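Local atomic coordinates of tetrapyrrole methylase family protein (Chlorobaculum tepidum, PDB entry 3HH1), a protein that probably methylates the 2'-O of a cytidine ribose in 16S rRNA with S-adenosyl-L-methionine as methyl donor, this chain being its N-terminal domain. Residues Ile35-Glu38 with Arg42-Ile45; Leu84-Gly89 with Ile93-Tyr98. All blocks are in the same frame, centred on the assembly; numbering follows the deposited sequence. Where two conformers were deposited one is given.

Contact 1: residues Ile35-Glu38 with Arg42-Ile45; sequences IACE and RTSI
The hydroxyl OG1 of T43 rests on C37, 3.2 Å from C37 CB, and hydrogen-bonds to the backbone oxygen of D39, just ahead of helix 40-49. This is the first half of a beta-alpha-beta unit, made of strand 34-37, helix 40-49 and strand 57-59. The strand ends at C37, and the chain enters the helix after a short connection. T43 is the one helix residue of the two segments that meets the strand. Its OG1 lies anti to the carbonyl carbon (chi1 -57°), beside the backbone N, which brings the oxygen within reach of D39. The buried hydroxyl is thus satisfied by the residue that leads into the helix. C37 SG sits between its own backbone N and carbonyl carbon (chi1 56°), and this lays the sulfur alongside T43, 3.6 Å from T43 OG1. C37 and I35 both turn to the helix, two residues apart on the strand. V85 of the neighbouring strand 82-87 touches I35, C37 and T43 as well. The other branch of T43 is apolar, and its methyl CG2 meets the methyl CG2 of I35 at 3.9 Å.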
ATOM      1  N   ILE A  35      -5.628   9.373  14.364  1.00 16.41           N
ATOM      2  CA  ILE A  35      -4.909   9.320  13.116  1.00 17.28           C
ATOM      3  C   ILE A  35      -3.651   8.523  13.362  1.00 17.57           C
ATOM      4  O   ILE A  35      -2.910   8.839  14.292  1.00 20.00           O
ATOM      5  CB  ILE A  35      -4.623  10.740  12.619  1.00 18.29           C
ATOM      6  CG1 ILE A  35      -5.966  11.426  12.228  1.00 18.92           C
ATOM      7  CG2 ILE A  35      -3.611  10.730  11.439  1.00 18.29           C
ATOM      8  CD1 ILE A  35      -5.849  12.751  11.614  1.00 24.72           C
ATOM      9  N   ALA A  36      -3.404   7.508  12.538  1.00 18.40           N
ATOM     10  CA  ALA A  36      -2.205   6.652  12.676  1.00 18.37           C
ATOM     11  C   ALA A  36      -1.255   7.046  11.586  1.00 19.69           C
ATOM     12  O   ALA A  36      -1.670   7.283  10.430  1.00 18.60           O
ATOM     13  CB  ALA A  36      -2.581   5.188  12.532  1.00 19.25           C
ATOM     14  N   CYS A  37       0.025   7.153  11.917  1.00 19.58           N
ATOM     15  CA  CYS A  37       0.944   7.633  10.928  1.00 22.31           C
ATOM     16  C   CYS A  37       2.316   7.143  11.258  1.00 22.97           C
ATOM     17  O   CYS A  37       2.623   6.870  12.413  1.00 22.62           O
ATOM     18  CB  CYS A  37       0.933   9.165  10.866  1.00 22.65           C
ATOM     19  SG  CYS A  37       1.279   9.937  12.472  1.00 32.03           S
ATOM     20  N   GLU A  38       3.136   6.998  10.234  1.00 23.95           N
ATOM     21  CA  GLU A  38       4.503   6.563  10.458  1.00 27.03           C
ATOM     22  C   GLU A  38       5.426   7.776  10.577  1.00 27.24           C
ATOM     23  O   GLU A  38       6.467   7.714  11.219  1.00 28.25           O
ATOM     24  CB  GLU A  38       4.916   5.576   9.351  1.00 27.41           C
ATOM     25  CG  GLU A  38       6.133   4.768   9.664  1.00 33.68           C
ATOM     26  CD  GLU A  38       7.308   5.182   8.843  1.00 38.88           C
ATOM     27  OE1 GLU A  38       7.095   5.923   7.846  1.00 42.80           O
ATOM     28  OE2 GLU A  38       8.436   4.765   9.187  1.00 43.28           O
ATOM     29  N   ARG A  42       5.566  15.019   9.592  1.00 24.33           N
ATOM     30  CA  ARG A  42       4.879  15.350   8.362  1.00 24.74           C
ATOM     31  C   ARG A  42       3.352  15.401   8.609  1.00 23.72           C
ATOM     32  O   ARG A  42       2.636  16.300   8.107  1.00 22.26           O
ATOM     33  CB  ARG A  42       5.269  14.333   7.274  1.00 25.18           C
ATOM     34  CG  ARG A  42       4.427  14.419   6.004  1.00 28.92           C
ATOM     35  CD  ARG A  42       5.057  13.650   4.836  1.00 32.95           C
ATOM     36  NE  ARG A  42       4.069  13.430   3.771  1.00 36.91           N
ATOM     37  CZ  ARG A  42       4.331  12.868   2.587  1.00 37.81           C
ATOM     38  NH1 ARG A  42       3.346  12.701   1.706  1.00 39.59           N
ATOM     39  NH2 ARG A  42       5.562  12.478   2.280  1.00 36.89           N
ATOM     40  N   THR A  43       2.849  14.476   9.425  1.00 22.56           N
ATOM     41  CA  THR A  43       1.408  14.437   9.683  1.00 22.67           C
ATOM     42  C   THR A  43       0.938  15.663  10.485  1.00 22.41           C
ATOM     43  O   THR A  43      -0.133  16.233  10.221  1.00 21.56           O
ATOM     44  CB  THR A  43       1.002  13.121  10.381  1.00 23.16           C
ATOM     45  OG1 THR A  43       1.422  12.041   9.540  1.00 23.48           O
ATOM     46  CG2 THR A  43      -0.543  13.032  10.574  1.00 24.06           C
ATOM     47  N   SER A  44       1.741  16.087  11.453  1.00 22.33           N
ATOM     48  CA  SER A  44       1.401  17.298  12.205  1.00 23.03           C
ATOM     49  C   SER A  44       1.323  18.528  11.292  1.00 21.85           C
ATOM     50  O   SER A  44       0.430  19.334  11.442  1.00 21.56           O
ATOM     51  CB  SER A  44       2.405  17.560  13.339  1.00 23.96           C
ATOM     52  OG  SER A  44       2.279  16.545  14.309  1.00 27.04           O
ATOM     53  N   ILE A  45       2.259  18.642  10.359  1.00 20.86           N
ATOM     54  CA  ILE A  45       2.247  19.723   9.419  1.00 20.59           C
ATOM     55  C   ILE A  45       0.949  19.726   8.598  1.00 20.66           C
ATOM     56  O   ILE A  45       0.313  20.768   8.441  1.00 19.14           O
ATOM     57  CB  ILE A  45       3.473  19.666   8.479  1.00 20.75           C
ATOM     58  CG1 ILE A  45       4.748  19.987   9.263  1.00 21.59           C
ATOM     59  CG2 ILE A  45       3.312  20.644   7.346  1.00 21.30           C
ATOM     60  CD1 ILE A  45       6.036  19.656   8.513  1.00 23.71           C
TER

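Contact 2: residues Leu84-Gly89 with Ile93-Tyr98; sequences LVTDAG and ISDPGY
An Asx turn at D95, within a type I beta turn from D95 to Y98, leads into helix 98-106 and packs on the end of strand 82-87. D95 OD1 accepts a capping bond from G97 N at 3.0 Å, with its anti lone pair; the bond is bent, 142° at the hydrogen. The backbone adds a bond from Y98 N to D95 O. A water bridges the two segments. It donates to D95 OD1 at 2.7 Å and to V85 O at 2.8 Å, so two donors grip OD1. A chi1 of -173°, with CG pointing opposite the backbone N, carries the D95 carboxylate across to T86. There D95 OD2 lies 3.7 Å from T86 CB, and T86 CG2 is 3.9 Å from D95 CG. Two residues before T86, L84 CD2 packs on G97 O at 3.6 Å. G97 is tightly placed, because a CB here would run into D95 OD1. Putting an alanine at D95 would probably leave G97 N without its capping acceptor and the bridging water without its acceptor on the turn. Y98, the last residue of the turn, meets Y98 of the second subunit. Ahead of helix 98-106, the turn lies beside the face of strand 82-87 that carries L84 and T86, with A36 of the adjacent strand 34-37 next to L84.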
ATOM      1  N   LEU A  84      -5.514   6.066   8.733  1.00 16.96           N
ATOM      2  CA  LEU A  84      -4.080   5.814   8.527  1.00 16.95           C
ATOM      3  C   LEU A  84      -3.641   6.712   7.360  1.00 16.99           C
ATOM      4  O   LEU A  84      -4.186   6.621   6.269  1.00 15.92           O
ATOM      5  CB  LEU A  84      -3.859   4.331   8.184  1.00 17.32           C
ATOM      6  CG  LEU A  84      -2.448   3.924   7.761  1.00 19.06           C
ATOM      7  CD1 LEU A  84      -1.461   4.265   8.825  1.00 20.42           C
ATOM      8  CD2 LEU A  84      -2.499   2.415   7.501  1.00 23.16           C
ATOM      9  N   VAL A  85      -2.676   7.590   7.615  0.50 17.38           N
ATOM     10  CA  VAL A  85      -2.164   8.424   6.565  0.50 18.56           C
ATOM     11  C   VAL A  85      -0.967   7.717   5.952  0.50 19.97           C
ATOM     12  O   VAL A  85      -0.182   7.057   6.629  0.50 18.99           O
ATOM     13  CB  VAL A  85      -1.805   9.832   7.054  0.50 18.88           C
ATOM     14  CG1 VAL A  85      -3.074  10.532   7.577  0.50 18.36           C
ATOM     15  CG2 VAL A  85      -0.761   9.765   8.108  0.50 19.69           C
ATOM     16  N   THR A  86      -0.874   7.820   4.644  1.00 21.48           N
ATOM     17  CA  THR A  86       0.256   7.303   3.923  1.00 24.49           C
ATOM     18  C   THR A  86       0.634   8.389   2.952  1.00 25.95           C
ATOM     19  O   THR A  86      -0.123   9.336   2.748  1.00 25.96           O
ATOM     20  CB  THR A  86      -0.059   5.974   3.181  1.00 25.98           C
ATOM     21  OG1 THR A  86      -1.082   6.186   2.197  1.00 29.51           O
ATOM     22  CG2 THR A  86      -0.506   4.885   4.176  1.00 28.25           C
ATOM     23  N   ASP A  87       1.818   8.292   2.383  1.00 27.77           N
ATOM     24  CA  ASP A  87       2.220   9.235   1.311  1.00 28.88           C
ATOM     25  C   ASP A  87       1.532   8.894  -0.006  1.00 28.81           C
ATOM     26  O   ASP A  87       1.460   7.720  -0.384  1.00 28.88           O
ATOM     27  CB  ASP A  87       3.711   9.202   1.095  1.00 29.42           C
ATOM     28  CG  ASP A  87       4.513   9.503   2.364  1.00 33.92           C
ATOM     29  OD1 ASP A  87       3.947  10.046   3.346  1.00 37.01           O
ATOM     30  OD2 ASP A  87       5.746   9.217   2.364  1.00 38.56           O
ATOM     31  N   ALA A  88       1.066   9.924  -0.719  1.00 28.65           N
ATOM     32  CA  ALA A  88       0.319   9.759  -1.986  1.00 28.63           C
ATOM     33  C   ALA A  88       1.140   9.117  -3.102  1.00 28.57           C
ATOM     34  O   ALA A  88       0.599   8.354  -3.939  1.00 29.76           O
ATOM     35  CB  ALA A  88      -0.161  11.115  -2.471  1.00 29.15           C
ATOM     36  N   GLY A  89       2.433   9.437  -3.126  1.00 26.58           N
ATOM     37  CA  GLY A  89       3.282   9.044  -4.236  1.00 26.79           C
ATOM     38  C   GLY A  89       3.848   7.631  -4.236  1.00 26.23           C
ATOM     39  O   GLY A  89       4.431   7.208  -5.245  1.00 27.71           O
ATOM     40  N   ILE A  93       0.901  -0.450   0.233  1.00 21.01           N
ATOM     41  CA  ILE A  93       1.393  -1.689   0.822  1.00 21.15           C
ATOM     42  C   ILE A  93       2.909  -1.639   1.125  1.00 23.11           C
ATOM     43  O   ILE A  93       3.400  -2.507   1.815  1.00 22.96           O
ATOM     44  CB  ILE A  93       1.042  -2.928   0.005  1.00 20.64           C
ATOM     45  CG1 ILE A  93       1.670  -2.859  -1.377  1.00 19.12           C
ATOM     46  CG2 ILE A  93      -0.461  -3.067  -0.147  1.00 17.76           C
ATOM     47  CD1 ILE A  93       1.423  -4.140  -2.177  1.00 17.83           C
ATOM     48  N   SER A  94       3.625  -0.642   0.595  0.50 23.47           N
ATOM     49  CA  SER A  94       5.041  -0.473   0.902  0.50 24.80           C
ATOM     50  C   SER A  94       5.272   0.375   2.153  0.50 26.38           C
ATOM     51  O   SER A  94       6.322   0.250   2.775  0.50 28.11           O
ATOM     52  CB  SER A  94       5.759   0.163  -0.285  0.50 24.66           C
ATOM     53  OG  SER A  94       5.506  -0.593  -1.443  0.50 21.51           O
ATOM     54  N   ASP A  95       4.297   1.205   2.530  1.00 27.56           N
ATOM     55  CA  ASP A  95       4.429   2.151   3.708  1.00 29.11           C
ATOM     56  C   ASP A  95       4.574   1.247   4.950  1.00 28.80           C
ATOM     57  O   ASP A  95       3.814   0.284   5.074  1.00 28.44           O
ATOM     58  CB  ASP A  95       3.192   3.081   3.756  1.00 30.54           C
ATOM     59  CG  ASP A  95       3.275   4.223   4.823  1.00 36.07           C
ATOM     60  OD1 ASP A  95       3.214   3.961   6.055  1.00 42.05           O
ATOM     61  OD2 ASP A  95       3.347   5.415   4.418  1.00 43.37           O
ATOM     62  N   PRO A  96       5.582   1.494   5.847  1.00 28.68           N
ATOM     63  CA  PRO A  96       5.751   0.548   6.993  1.00 28.09           C
ATOM     64  C   PRO A  96       4.459   0.477   7.831  1.00 26.14           C
ATOM     65  O   PRO A  96       4.148  -0.572   8.408  1.00 26.34           O
ATOM     66  CB  PRO A  96       6.923   1.142   7.819  1.00 28.07           C
ATOM     67  CG  PRO A  96       7.616   2.115   6.870  1.00 29.39           C
ATOM     68  CD  PRO A  96       6.529   2.625   5.918  1.00 29.54           C
ATOM     69  N   GLY A  97       3.685   1.561   7.815  1.00 24.61           N
ATOM     70  CA  GLY A  97       2.423   1.652   8.564  1.00 23.93           C
ATOM     71  C   GLY A  97       1.323   0.733   8.040  1.00 22.54           C
ATOM     72  O   GLY A  97       0.307   0.479   8.724  1.00 22.13           O
ATOM     73  N   TYR A  98       1.511   0.172   6.845  1.00 20.62           N
ATOM     74  CA  TYR A  98       0.528  -0.770   6.321  1.00 18.23           C
ATOM     75  C   TYR A  98       0.335  -1.988   7.241  1.00 17.50           C
ATOM     76  O   TYR A  98      -0.691  -2.644   7.187  1.00 17.43           O
ATOM     77  CB  TYR A  98       0.882  -1.235   4.895  1.00 17.93           C
ATOM     78  CG  TYR A  98      -0.330  -1.803   4.218  1.00 16.36           C
ATOM     79  CD1 TYR A  98      -1.191  -0.982   3.521  1.00 19.89           C
ATOM     80  CD2 TYR A  98      -0.647  -3.163   4.335  1.00 17.84           C
ATOM     81  CE1 TYR A  98      -2.320  -1.501   2.937  1.00 19.23           C
ATOM     82  CE2 TYR A  98      -1.778  -3.677   3.748  1.00 18.75           C
ATOM     83  CZ  TYR A  98      -2.595  -2.835   3.041  1.00 20.56           C
ATOM     84  OH  TYR A  98      -3.735  -3.330   2.442  1.00 24.14           O
TER
HETATM   85  O   HOH W   1       1.988   5.707   7.718  1.00 36.21           O

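From the N terminus, strand 8-13 and helix 23-31 come before contact 1. Contact 1 closes the short connection from strand 34-37 into helix 40-49. Contact 2 follows in series, closing the loop from strand 82-87 towards helix 98-106. The two neither nest nor cross. Their strands are parallel neighbours in the sheet, joined by a probable hydrogen bond between A36 O and V85 N at 3.0 Å. Contact 1 lies on the face with C37 and V85, contact 2 on the opposite face with L84 and T86. At the end of strand 82-87, a salt bridge from R42 NH2 to D87 OD1, 3.1 Å, ties it to helix 40-49.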